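Side-chain contacts in DNA polymerase III subunit beta (Deinococcus radiodurans, PDB 4TRT), which probably tethers DNA polymerases and other proteins to DNA, acting as a ring-shaped head-to-tail homodimer that confers processivity: residues S139-A144 against I191-V196; R166-D171 against P236-V241; L324-G329 against G351-V356. One frame throughout, in Å; residues are numbered along the deposited sequence.

Interaction 1: S139-A144 against I191-V196; sequences SVRYAA and IPARSV
The methyl group of Ala193 stands over the middle of the Arg141 guanidinium, with its CB 3.4 Å above the plane. That places it almost evenly over the head group: Ala193 CB is 3.5 Å from Arg141 CZ and the same 3.5 Å from Arg141 NH1. Arg141 gets there by sending CG away from its own backbone N (chi1 152°) and then bending at chi2 (76°), which swings the flat end across to the other segment. Beside this, Ala144 CB meets Ala193 CB at 4.1 Å, so one methyl serves both partners. This is the close-packed side, and Ile156 of strand 155-161 backs it, touching Ala144, Ala193 and Val196.

The two segments come from the region of the two helices, 130-140 and 193-202, of the central domain of a beta sliding clamp. The 139-144 stretch lies on helix 130-140 and the residues that follow it; in the other, strand 189-192 gives way to helix 193-202, with Pro192 at the N-cap and Ala193 in the first turn.

Toward solvent the fit slackens. Arg194 points its CB away from segment 139-144, its exposed chain runs off toward Glu51, and its backbone N comes no nearer than 4.5 Å to Arg141 NH2. No hydrogen bond crosses between the segments. The charge of Arg141 is instead taken up by Asp197, one turn further along the helix from Ala193, through a salt bridge from NE to OD1.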
ATOM      1  N   SER A 139      -6.740  -8.786 -20.121  1.00 38.70           N
ATOM      2  CA  SER A 139      -7.639  -9.920 -19.963  1.00 38.39           C
ATOM      3  C   SER A 139      -6.930 -11.262 -20.117  1.00 38.98           C
ATOM      4  O   SER A 139      -7.412 -12.254 -19.560  1.00 39.42           O
ATOM      5  CB  SER A 139      -8.782  -9.845 -20.976  1.00 37.32           C
ATOM      6  OG  SER A 139      -9.545  -8.680 -20.723  1.00 37.72           O
ATOM      7  N   VAL A 140      -5.829 -11.317 -20.884  1.00 36.63           N
ATOM      8  CA  VAL A 140      -5.160 -12.613 -21.173  1.00 33.68           C
ATOM      9  C   VAL A 140      -3.781 -12.801 -20.571  1.00 35.03           C
ATOM     10  O   VAL A 140      -3.312 -13.925 -20.490  1.00 35.50           O
ATOM     11  CB  VAL A 140      -5.103 -12.905 -22.681  1.00 33.18           C
ATOM     12  CG1 VAL A 140      -6.501 -12.735 -23.279  1.00 32.11           C
ATOM     13  CG2 VAL A 140      -4.037 -12.035 -23.370  1.00 30.43           C
ATOM     14  N   ARG A 141      -3.173 -11.720 -20.085  1.00 37.43           N
ATOM     15  CA  ARG A 141      -1.767 -11.696 -19.654  1.00 38.80           C
ATOM     16  C   ARG A 141      -1.420 -12.738 -18.583  1.00 38.41           C
ATOM     17  O   ARG A 141      -0.349 -13.339 -18.623  1.00 39.26           O
ATOM     18  CB  ARG A 141      -1.440 -10.271 -19.141  1.00 43.18           C
ATOM     19  CG  ARG A 141      -0.344 -10.149 -18.092  1.00 45.60           C
ATOM     20  CD  ARG A 141       0.977 -10.303 -18.783  1.00 48.88           C
ATOM     21  NE  ARG A 141       2.155 -10.220 -17.918  1.00 49.50           N
ATOM     22  CZ  ARG A 141       2.842 -11.265 -17.472  1.00 48.48           C
ATOM     23  NH1 ARG A 141       2.445 -12.515 -17.710  1.00 44.54           N
ATOM     24  NH2 ARG A 141       3.937 -11.047 -16.761  1.00 47.79           N
ATOM     25  N   TYR A 142      -2.309 -12.940 -17.615  1.00 37.15           N
ATOM     26  CA  TYR A 142      -2.083 -13.920 -16.545  1.00 37.51           C
ATOM     27  C   TYR A 142      -1.736 -15.341 -17.038  1.00 36.32           C
ATOM     28  O   TYR A 142      -1.100 -16.108 -16.325  1.00 37.61           O
ATOM     29  CB  TYR A 142      -3.319 -14.001 -15.636  1.00 37.14           C
ATOM     30  CG  TYR A 142      -4.513 -14.678 -16.296  1.00 36.58           C
ATOM     31  CD1 TYR A 142      -4.640 -16.058 -16.286  1.00 35.97           C
ATOM     32  CD2 TYR A 142      -5.506 -13.937 -16.942  1.00 36.72           C
ATOM     33  CE1 TYR A 142      -5.706 -16.688 -16.891  1.00 36.71           C
ATOM     34  CE2 TYR A 142      -6.581 -14.561 -17.564  1.00 36.48           C
ATOM     35  CZ  TYR A 142      -6.678 -15.937 -17.526  1.00 35.51           C
ATOM     36  OH  TYR A 142      -7.734 -16.595 -18.093  1.00 36.79           O
ATOM     37  N   ALA A 143      -2.180 -15.714 -18.237  1.00 37.45           N
ATOM     38  CA  ALA A 143      -2.010 -17.091 -18.721  1.00 37.82           C
ATOM     39  C   ALA A 143      -0.607 -17.396 -19.245  1.00 38.17           C
ATOM     40  O   ALA A 143      -0.246 -18.571 -19.402  1.00 39.30           O
ATOM     41  CB  ALA A 143      -3.045 -17.407 -19.807  1.00 37.71           C
ATOM     42  N   ALA A 144       0.160 -16.356 -19.560  1.00 37.76           N
ATOM     43  CA  ALA A 144       1.529 -16.527 -20.054  1.00 41.56           C
ATOM     44  C   ALA A 144       2.437 -16.862 -18.876  1.00 44.46           C
ATOM     45  O   ALA A 144       2.255 -16.330 -17.787  1.00 48.05           O
ATOM     46  CB  ALA A 144       2.020 -15.267 -20.752  1.00 37.95           C
ATOM     47  N   ILE A 191       4.459 -11.224 -28.419  1.00 34.38           N
ATOM     48  CA  ILE A 191       5.048 -10.156 -27.612  1.00 36.22           C
ATOM     49  C   ILE A 191       5.457 -10.702 -26.233  1.00 35.83           C
ATOM     50  O   ILE A 191       4.643 -11.300 -25.559  1.00 36.07           O
ATOM     51  CB  ILE A 191       4.029  -9.006 -27.393  1.00 38.79           C
ATOM     52  CG1 ILE A 191       3.414  -8.548 -28.716  1.00 43.25           C
ATOM     53  CG2 ILE A 191       4.661  -7.839 -26.636  1.00 38.57           C
ATOM     54  CD1 ILE A 191       4.397  -7.903 -29.652  1.00 47.18           C
ATOM     55  N   PRO A 192       6.715 -10.479 -25.799  1.00 36.58           N
ATOM     56  CA  PRO A 192       7.112 -10.963 -24.471  1.00 36.00           C
ATOM     57  C   PRO A 192       6.176 -10.430 -23.385  1.00 37.35           C
ATOM     58  O   PRO A 192       5.776  -9.262 -23.450  1.00 36.96           O
ATOM     59  CB  PRO A 192       8.533 -10.423 -24.310  1.00 39.32           C
ATOM     60  CG  PRO A 192       9.025 -10.221 -25.696  1.00 39.73           C
ATOM     61  CD  PRO A 192       7.824  -9.804 -26.490  1.00 37.84           C
ATOM     62  N   ALA A 193       5.773 -11.285 -22.445  1.00 37.63           N
ATOM     63  CA  ALA A 193       4.764 -10.909 -21.434  1.00 37.43           C
ATOM     64  C   ALA A 193       5.152  -9.667 -20.630  1.00 39.48           C
ATOM     65  O   ALA A 193       4.301  -8.807 -20.365  1.00 39.68           O
ATOM     66  CB  ALA A 193       4.485 -12.057 -20.473  1.00 37.55           C
ATOM     67  N   ARG A 194       6.406  -9.588 -20.196  1.00 39.08           N
ATOM     68  CA  ARG A 194       6.883  -8.383 -19.463  1.00 42.23           C
ATOM     69  C   ARG A 194       6.811  -7.099 -20.313  1.00 39.91           C
ATOM     70  O   ARG A 194       6.588  -6.014 -19.789  1.00 41.70           O
ATOM     71  CB  ARG A 194       8.303  -8.561 -18.944  1.00 47.23           C
ATOM     72  CG  ARG A 194       8.452  -9.539 -17.789  1.00 53.24           C
ATOM     73  CD  ARG A 194       9.911  -9.805 -17.411  1.00 60.55           C
ATOM     74  NE  ARG A 194      10.711  -8.555 -17.304  1.00 67.37           N
ATOM     75  CZ  ARG A 194      11.709  -8.157 -18.116  1.00 72.68           C
ATOM     76  NH1 ARG A 194      12.123  -8.900 -19.144  1.00 74.38           N
ATOM     77  NH2 ARG A 194      12.318  -6.981 -17.889  1.00 72.89           N
ATOM     78  N   SER A 195       6.967  -7.221 -21.622  1.00 37.48           N
ATOM     79  CA  SER A 195       6.743  -6.077 -22.512  1.00 37.97           C
ATOM     80  C   SER A 195       5.254  -5.728 -22.666  1.00 38.24           C
ATOM     81  O   SER A 195       4.887  -4.551 -22.818  1.00 37.89           O
ATOM     82  CB  SER A 195       7.369  -6.332 -23.882  1.00 37.73           C
ATOM     83  OG  SER A 195       8.764  -6.414 -23.760  1.00 38.01           O
ATOM     84  N   VAL A 196       4.382  -6.731 -22.611  1.00 35.72           N
ATOM     85  CA  VAL A 196       2.943  -6.450 -22.545  1.00 35.11           C
ATOM     86  C   VAL A 196       2.596  -5.637 -21.283  1.00 37.14           C
ATOM     87  O   VAL A 196       1.808  -4.699 -21.355  1.00 36.50           O
ATOM     88  CB  VAL A 196       2.101  -7.736 -22.651  1.00 36.47           C
ATOM     89  CG1 VAL A 196       0.646  -7.473 -22.289  1.00 36.61           C
ATOM     90  CG2 VAL A 196       2.209  -8.302 -24.053  1.00 35.93           C
TER

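Interaction 2: R166-D171 against P236-V241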
ATOM      1  N   ARG A 166      -7.182 -10.635 -32.247  1.00 40.08           N
ATOM      2  CA  ARG A 166      -7.284 -11.509 -31.089  1.00 39.88           C
ATOM      3  C   ARG A 166      -5.947 -11.580 -30.381  1.00 39.41           C
ATOM      4  O   ARG A 166      -4.898 -11.648 -31.035  1.00 40.98           O
ATOM      5  CB  ARG A 166      -7.686 -12.913 -31.547  1.00 41.52           C
ATOM      6  CG  ARG A 166      -7.520 -13.991 -30.495  1.00 40.51           C
ATOM      7  CD  ARG A 166      -7.977 -15.336 -31.024  1.00 42.26           C
ATOM      8  NE  ARG A 166      -9.418 -15.417 -31.057  1.00 43.55           N
ATOM      9  CZ  ARG A 166     -10.108 -16.539 -31.185  1.00 45.52           C
ATOM     10  NH1 ARG A 166      -9.491 -17.709 -31.328  1.00 46.53           N
ATOM     11  NH2 ARG A 166     -11.427 -16.488 -31.170  1.00 47.08           N
ATOM     12  N   VAL A 167      -5.973 -11.559 -29.049  1.00 35.82           N
ATOM     13  CA  VAL A 167      -4.775 -11.887 -28.272  1.00 34.85           C
ATOM     14  C   VAL A 167      -5.001 -13.182 -27.523  1.00 33.52           C
ATOM     15  O   VAL A 167      -6.112 -13.460 -27.082  1.00 30.93           O
ATOM     16  CB  VAL A 167      -4.343 -10.789 -27.273  1.00 35.88           C
ATOM     17  CG1 VAL A 167      -3.708  -9.618 -28.016  1.00 36.98           C
ATOM     18  CG2 VAL A 167      -5.513 -10.365 -26.394  1.00 35.00           C
ATOM     19  N   VAL A 168      -3.932 -13.965 -27.397  1.00 32.66           N
ATOM     20  CA  VAL A 168      -3.998 -15.284 -26.784  1.00 33.85           C
ATOM     21  C   VAL A 168      -2.759 -15.507 -25.920  1.00 34.46           C
ATOM     22  O   VAL A 168      -1.632 -15.199 -26.337  1.00 34.08           O
ATOM     23  CB  VAL A 168      -4.060 -16.403 -27.852  1.00 35.28           C
ATOM     24  CG1 VAL A 168      -4.362 -17.765 -27.220  1.00 34.57           C
ATOM     25  CG2 VAL A 168      -5.084 -16.083 -28.931  1.00 35.72           C
ATOM     26  N   ALA A 169      -2.974 -16.049 -24.720  1.00 32.83           N
ATOM     27  CA  ALA A 169      -1.887 -16.517 -23.879  1.00 31.63           C
ATOM     28  C   ALA A 169      -2.201 -17.913 -23.358  1.00 34.01           C
ATOM     29  O   ALA A 169      -3.377 -18.299 -23.240  1.00 33.09           O
ATOM     30  CB  ALA A 169      -1.691 -15.548 -22.732  1.00 31.53           C
ATOM     31  N   SER A 170      -1.144 -18.667 -23.045  1.00 34.56           N
ATOM     32  CA  SER A 170      -1.288 -20.027 -22.601  1.00 34.57           C
ATOM     33  C   SER A 170      -0.000 -20.555 -21.979  1.00 36.42           C
ATOM     34  O   SER A 170       1.089 -20.050 -22.240  1.00 35.11           O
ATOM     35  CB  SER A 170      -1.687 -20.922 -23.786  1.00 35.95           C
ATOM     36  OG  SER A 170      -1.867 -22.262 -23.384  1.00 36.73           O
ATOM     37  N   ASP A 171      -0.154 -21.578 -21.148  1.00 39.48           N
ATOM     38  CA  ASP A 171       0.978 -22.394 -20.681  1.00 42.49           C
ATOM     39  C   ASP A 171       0.922 -23.811 -21.269  1.00 43.86           C
ATOM     40  O   ASP A 171       1.561 -24.704 -20.753  1.00 45.41           O
ATOM     41  CB  ASP A 171       0.975 -22.469 -19.153  1.00 44.93           C
ATOM     42  CG  ASP A 171      -0.318 -23.075 -18.577  1.00 44.47           C
ATOM     43  OD1 ASP A 171      -1.076 -23.773 -19.287  1.00 43.92           O
ATOM     44  OD2 ASP A 171      -0.586 -22.825 -17.394  1.00 49.30           O
ATOM     45  N   PRO A 236       1.813 -22.092 -30.614  1.00 45.33           N
ATOM     46  CA  PRO A 236       1.232 -23.412 -30.868  1.00 45.79           C
ATOM     47  C   PRO A 236      -0.272 -23.384 -31.152  1.00 45.67           C
ATOM     48  O   PRO A 236      -0.934 -22.372 -30.911  1.00 45.36           O
ATOM     49  CB  PRO A 236       1.522 -24.179 -29.569  1.00 46.80           C
ATOM     50  CG  PRO A 236       2.644 -23.424 -28.914  1.00 45.99           C
ATOM     51  CD  PRO A 236       2.346 -21.996 -29.241  1.00 45.11           C
ATOM     52  N   ASP A 237      -0.798 -24.487 -31.655  1.00 45.42           N
ATOM     53  CA  ASP A 237      -2.219 -24.582 -31.986  1.00 48.00           C
ATOM     54  C   ASP A 237      -3.057 -24.753 -30.708  1.00 46.23           C
ATOM     55  O   ASP A 237      -3.391 -25.861 -30.315  1.00 48.98           O
ATOM     56  CB  ASP A 237      -2.463 -25.726 -32.976  1.00 50.57           C
ATOM     57  CG  ASP A 237      -3.902 -25.769 -33.497  1.00 53.37           C
ATOM     58  OD1 ASP A 237      -4.686 -24.856 -33.183  1.00 52.76           O
ATOM     59  OD2 ASP A 237      -4.260 -26.726 -34.220  1.00 58.41           O
ATOM     60  N   TYR A 238      -3.380 -23.633 -30.076  1.00 45.54           N
ATOM     61  CA  TYR A 238      -4.212 -23.606 -28.857  1.00 44.83           C
ATOM     62  C   TYR A 238      -5.649 -24.108 -29.079  1.00 46.32           C
ATOM     63  O   TYR A 238      -6.294 -24.529 -28.119  1.00 42.40           O
ATOM     64  CB  TYR A 238      -4.233 -22.191 -28.236  1.00 43.70           C
ATOM     65  CG  TYR A 238      -4.816 -21.139 -29.148  1.00 43.78           C
ATOM     66  CD1 TYR A 238      -6.180 -20.894 -29.174  1.00 44.22           C
ATOM     67  CD2 TYR A 238      -4.003 -20.400 -29.994  1.00 44.60           C
ATOM     68  CE1 TYR A 238      -6.731 -19.956 -30.022  1.00 45.45           C
ATOM     69  CE2 TYR A 238      -4.539 -19.442 -30.838  1.00 44.64           C
ATOM     70  CZ  TYR A 238      -5.900 -19.229 -30.857  1.00 44.45           C
ATOM     71  OH  TYR A 238      -6.454 -18.309 -31.711  1.00 42.46           O
ATOM     72  N   GLU A 239      -6.147 -24.074 -30.326  1.00 48.43           N
ATOM     73  CA  GLU A 239      -7.488 -24.589 -30.638  1.00 52.40           C
ATOM     74  C   GLU A 239      -7.648 -26.027 -30.199  1.00 53.08           C
ATOM     75  O   GLU A 239      -8.734 -26.425 -29.779  1.00 52.91           O
ATOM     76  CB  GLU A 239      -7.803 -24.540 -32.140  1.00 57.15           C
ATOM     77  CG  GLU A 239      -8.100 -23.158 -32.687  1.00 61.99           C
ATOM     78  CD  GLU A 239      -9.351 -22.535 -32.093  1.00 63.85           C
ATOM     79  OE1 GLU A 239     -10.253 -23.280 -31.642  1.00 66.87           O
ATOM     80  OE2 GLU A 239      -9.420 -21.292 -32.081  1.00 70.69           O
ATOM     81  N   ARG A 240      -6.570 -26.801 -30.317  1.00 52.89           N
ATOM     82  CA  ARG A 240      -6.594 -28.226 -29.992  1.00 57.48           C
ATOM     83  C   ARG A 240      -6.913 -28.497 -28.526  1.00 54.41           C
ATOM     84  O   ARG A 240      -7.418 -29.559 -28.216  1.00 55.98           O
ATOM     85  CB  ARG A 240      -5.247 -28.919 -30.327  1.00 60.31           C
ATOM     86  CG  ARG A 240      -4.831 -28.953 -31.794  1.00 63.84           C
ATOM     87  CD  ARG A 240      -3.730 -29.987 -32.040  1.00 68.17           C
ATOM     88  NE  ARG A 240      -4.242 -31.361 -32.143  1.00 72.95           N
ATOM     89  CZ  ARG A 240      -3.470 -32.442 -32.274  1.00 76.36           C
ATOM     90  NH1 ARG A 240      -2.144 -32.321 -32.280  1.00 76.28           N
ATOM     91  NH2 ARG A 240      -4.021 -33.653 -32.387  1.00 75.06           N
ATOM     92  N   VAL A 241      -6.605 -27.561 -27.629  1.00 52.35           N
ATOM     93  CA  VAL A 241      -6.854 -27.777 -26.194  1.00 49.86           C
ATOM     94  C   VAL A 241      -8.158 -27.128 -25.698  1.00 50.34           C
ATOM     95  O   VAL A 241      -8.477 -27.215 -24.499  1.00 47.76           O
ATOM     96  CB  VAL A 241      -5.653 -27.316 -25.321  1.00 50.68           C
ATOM     97  CG1 VAL A 241      -4.372 -28.056 -25.719  1.00 49.84           C
ATOM     98  CG2 VAL A 241      -5.447 -25.803 -25.382  1.00 48.01           C
TER
HETATM   99  O   HOH W   1     -11.517 -19.995 -30.654  1.00 55.61           O
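Arg166 and Val168 lie two residues apart on strand 164-170 and point their CB atoms the same way, toward Tyr238, the first residue of a 3-10 segment (238-241). An inverse gamma turn centred on Asp237 leads into that segment, and no backbone hydrogen bond joins the two segments. Tyr238 CG sits between its backbone N and carbonyl carbon (chi1 61°), and the ring lies along the strand. Val168 CG1 sits over one face, 3.8 Å from the ring centroid and 10° off the normal, a CH-pi contact; its other branch, CG2, reaches Tyr238 CZ at 3.8 Å. At the far end of the ring Arg166 NH1 donates a nearly straight bond, 164°, to Tyr238 OH at 3.1 Å, with the oxygen in the guanidinium plane. Glu159 also hydrogen-bonds that hydroxyl, and Asp179 forms a salt bridge to Arg166 NE. The pairing of Arg166 NH1 with Glu239 OE2 is long, 3.7 Å, but a water accepts from the first and donates to the second. Val167, on the opposite face of the strand, packs on helix 130-140, so the sheet lies between helix and connector, as in beta clamps, where the link from central to C-terminal domain crosses the sheet's outer side.

Interaction 3: L324-G329 against G351-V356; sequences LGPIDG and GGYMAV. Unlike the reference sequence in segment 351-356: Gly351 (reference Arg), Gly352 (reference Arg), Tyr353 (reference Val), Met354 (reference Tyr), Ala355 (reference Gly), Val356 (reference Gly).
Pro326 lies on one face of the Tyr353 ring, its CB almost exactly over the centre: 3.8 Å from the centroid and 3° off the normal, a CH-pi contact. The rest of the pyrrolidine extends toward the phenol end, where Pro326 CG approaches Tyr353 CZ to 3.6 Å and Pro326 CD lies 3.7 Å from Tyr353 OH. Ile327 comes in at about a right angle to the tyrosine side chain, its CG1 meeting the CD2-CE2 side of Tyr353, 3.8 Å from CE2. The tyrosine reaches both because CG is anti to its backbone N (chi1 174°), while a type I turn from Leu324 to Ile327 presents them together. A glycine in place of Pro326 would probably remove the CH-pi cover over the ring centre and give the tyrosine more freedom to tilt. The phenol is also held at its end, since Tyr353 OH hydrogen-bonds to Ala323 O and to Tyr142 OH. Tyr353 begins strand 353-357, which runs between strands 175-181 and 342-346. Ser139 of helix 130-140 touches both Pro326 and Tyr353, and Ile327 rests on Ala254 of helix 254-265 and on Phe344 of strand 342-346, just beyond the end of helix 317-324.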
ATOM      1  N   LEU A 324     -11.645 -15.972 -14.048  1.00 32.68           N
ATOM      2  CA  LEU A 324     -12.865 -15.195 -13.835  1.00 34.10           C
ATOM      3  C   LEU A 324     -12.675 -13.690 -13.840  1.00 34.74           C
ATOM      4  O   LEU A 324     -13.651 -12.937 -14.022  1.00 35.78           O
ATOM      5  CB  LEU A 324     -13.536 -15.589 -12.519  1.00 32.28           C
ATOM      6  CG  LEU A 324     -14.085 -17.004 -12.480  1.00 31.40           C
ATOM      7  CD1 LEU A 324     -14.599 -17.280 -11.077  1.00 28.47           C
ATOM      8  CD2 LEU A 324     -15.188 -17.176 -13.525  1.00 32.32           C
ATOM      9  N   GLY A 325     -11.441 -13.244 -13.603  1.00 34.83           N
ATOM     10  CA  GLY A 325     -11.135 -11.830 -13.420  1.00 36.10           C
ATOM     11  C   GLY A 325     -11.805 -10.900 -14.410  1.00 35.93           C
ATOM     12  O   GLY A 325     -12.491  -9.969 -14.005  1.00 35.54           O
ATOM     13  N   PRO A 326     -11.609 -11.142 -15.711  1.00 36.21           N
ATOM     14  CA  PRO A 326     -12.215 -10.296 -16.756  1.00 36.25           C
ATOM     15  C   PRO A 326     -13.729 -10.468 -16.975  1.00 34.80           C
ATOM     16  O   PRO A 326     -14.289  -9.773 -17.793  1.00 35.00           O
ATOM     17  CB  PRO A 326     -11.470 -10.729 -18.022  1.00 37.20           C
ATOM     18  CG  PRO A 326     -10.206 -11.357 -17.540  1.00 38.06           C
ATOM     19  CD  PRO A 326     -10.607 -12.062 -16.282  1.00 36.41           C
ATOM     20  N   ILE A 327     -14.375 -11.385 -16.268  1.00 35.35           N
ATOM     21  CA  ILE A 327     -15.804 -11.627 -16.433  1.00 36.53           C
ATOM     22  C   ILE A 327     -16.615 -10.800 -15.434  1.00 37.43           C
ATOM     23  O   ILE A 327     -16.440 -10.928 -14.228  1.00 37.85           O
ATOM     24  CB  ILE A 327     -16.162 -13.118 -16.270  1.00 33.51           C
ATOM     25  CG1 ILE A 327     -15.433 -13.955 -17.325  1.00 33.01           C
ATOM     26  CG2 ILE A 327     -17.675 -13.313 -16.380  1.00 32.14           C
ATOM     27  CD1 ILE A 327     -15.521 -15.468 -17.162  1.00 32.33           C
ATOM     28  N   ASP A 328     -17.519  -9.974 -15.964  1.00 40.66           N
ATOM     29  CA  ASP A 328     -18.450  -9.165 -15.167  1.00 40.69           C
ATOM     30  C   ASP A 328     -19.917  -9.502 -15.490  1.00 38.30           C
ATOM     31  O   ASP A 328     -20.240  -9.972 -16.573  1.00 36.29           O
ATOM     32  CB  ASP A 328     -18.229  -7.690 -15.471  1.00 44.22           C
ATOM     33  CG  ASP A 328     -16.807  -7.232 -15.185  1.00 47.97           C
ATOM     34  OD1 ASP A 328     -16.290  -7.547 -14.098  1.00 50.80           O
ATOM     35  OD2 ASP A 328     -16.227  -6.525 -16.034  1.00 50.96           O
ATOM     36  N   GLY A 329     -20.797  -9.241 -14.541  1.00 36.88           N
ATOM     37  CA  GLY A 329     -22.214  -9.494 -14.722  1.00 38.34           C
ATOM     38  C   GLY A 329     -22.535 -10.940 -14.421  1.00 35.63           C
ATOM     39  O   GLY A 329     -22.662 -11.335 -13.267  1.00 35.66           O
ATOM     40  N   GLY A 351     -18.386  -9.586 -25.294  1.00 51.04           N
ATOM     41  CA  GLY A 351     -17.177  -8.826 -24.951  1.00 52.68           C
ATOM     42  C   GLY A 351     -15.925  -9.444 -25.566  1.00 50.74           C
ATOM     43  O   GLY A 351     -14.899  -8.795 -25.632  1.00 50.61           O
ATOM     44  N   GLY A 352     -16.017 -10.709 -25.993  1.00 45.57           N
ATOM     45  CA  GLY A 352     -14.969 -11.371 -26.736  1.00 45.78           C
ATOM     46  C   GLY A 352     -13.990 -12.197 -25.910  1.00 43.38           C
ATOM     47  O   GLY A 352     -13.014 -12.702 -26.466  1.00 45.98           O
ATOM     48  N   TYR A 353     -14.244 -12.346 -24.610  1.00 38.77           N
ATOM     49  CA  TYR A 353     -13.296 -13.035 -23.692  1.00 38.35           C
ATOM     50  C   TYR A 353     -13.646 -14.479 -23.452  1.00 37.54           C
ATOM     51  O   TYR A 353     -14.796 -14.817 -23.333  1.00 36.79           O
ATOM     52  CB  TYR A 353     -13.215 -12.335 -22.333  1.00 36.17           C
ATOM     53  CG  TYR A 353     -12.381 -13.074 -21.292  1.00 35.14           C
ATOM     54  CD1 TYR A 353     -10.987 -13.064 -21.340  1.00 35.92           C
ATOM     55  CD2 TYR A 353     -12.986 -13.795 -20.273  1.00 33.90           C
ATOM     56  CE1 TYR A 353     -10.233 -13.735 -20.379  1.00 35.11           C
ATOM     57  CE2 TYR A 353     -12.238 -14.470 -19.312  1.00 32.98           C
ATOM     58  CZ  TYR A 353     -10.862 -14.438 -19.377  1.00 32.67           C
ATOM     59  OH  TYR A 353     -10.123 -15.094 -18.420  1.00 33.60           O
ATOM     60  N   MET A 354     -12.627 -15.331 -23.327  1.00 37.28           N
ATOM     61  CA  MET A 354     -12.837 -16.732 -23.021  1.00 38.71           C
ATOM     62  C   MET A 354     -11.596 -17.274 -22.307  1.00 35.66           C
ATOM     63  O   MET A 354     -10.477 -16.972 -22.716  1.00 31.65           O
ATOM     64  CB  MET A 354     -13.045 -17.453 -24.345  1.00 44.11           C
ATOM     65  CG  MET A 354     -13.268 -18.941 -24.290  1.00 52.40           C
ATOM     66  SD  MET A 354     -13.066 -19.610 -25.961  1.00 55.79           S
ATOM     67  CE  MET A 354     -13.758 -18.322 -26.979  1.00 55.59           C
ATOM     68  N   ALA A 355     -11.823 -18.060 -21.267  1.00 33.55           N
ATOM     69  CA  ALA A 355     -10.759 -18.757 -20.544  1.00 35.31           C
ATOM     70  C   ALA A 355     -10.996 -20.259 -20.684  1.00 35.23           C
ATOM     71  O   ALA A 355     -12.129 -20.723 -20.562  1.00 32.87           O
ATOM     72  CB  ALA A 355     -10.760 -18.379 -19.070  1.00 33.07           C
ATOM     73  N   VAL A 356      -9.923 -21.006 -20.937  1.00 35.98           N
ATOM     74  CA  VAL A 356      -9.965 -22.454 -20.874  1.00 36.29           C
ATOM     75  C   VAL A 356      -9.168 -22.866 -19.651  1.00 37.05           C
ATOM     76  O   VAL A 356      -8.022 -22.427 -19.465  1.00 35.76           O
ATOM     77  CB  VAL A 356      -9.371 -23.113 -22.134  1.00 37.60           C
ATOM     78  CG1 VAL A 356      -9.351 -24.645 -22.000  1.00 37.86           C
ATOM     79  CG2 VAL A 356     -10.152 -22.681 -23.365  1.00 39.79           C
TER

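Overall arrangement
Going down the chain, helix 130-140 opens interaction 1 and strand 164-170 then opens interaction 2. Interaction 1 closes at 191-196, after three strands of the central domain, and interaction 2 closes at 236-241, so these two loops cross. Interaction 3 follows in series, a shorter loop of two strands closed when the chain returns at 351-356. All three reach the same nine-stranded sheet, which the central and C-terminal domains share. Interactions 1 and 2 meet where Val140 and Ala143 pack on Val167 and Ala169. Interaction 3 adjoins the first at Ser139, and Val356 touches Val241 of the second, bringing helices, sheet and interdomain connector together.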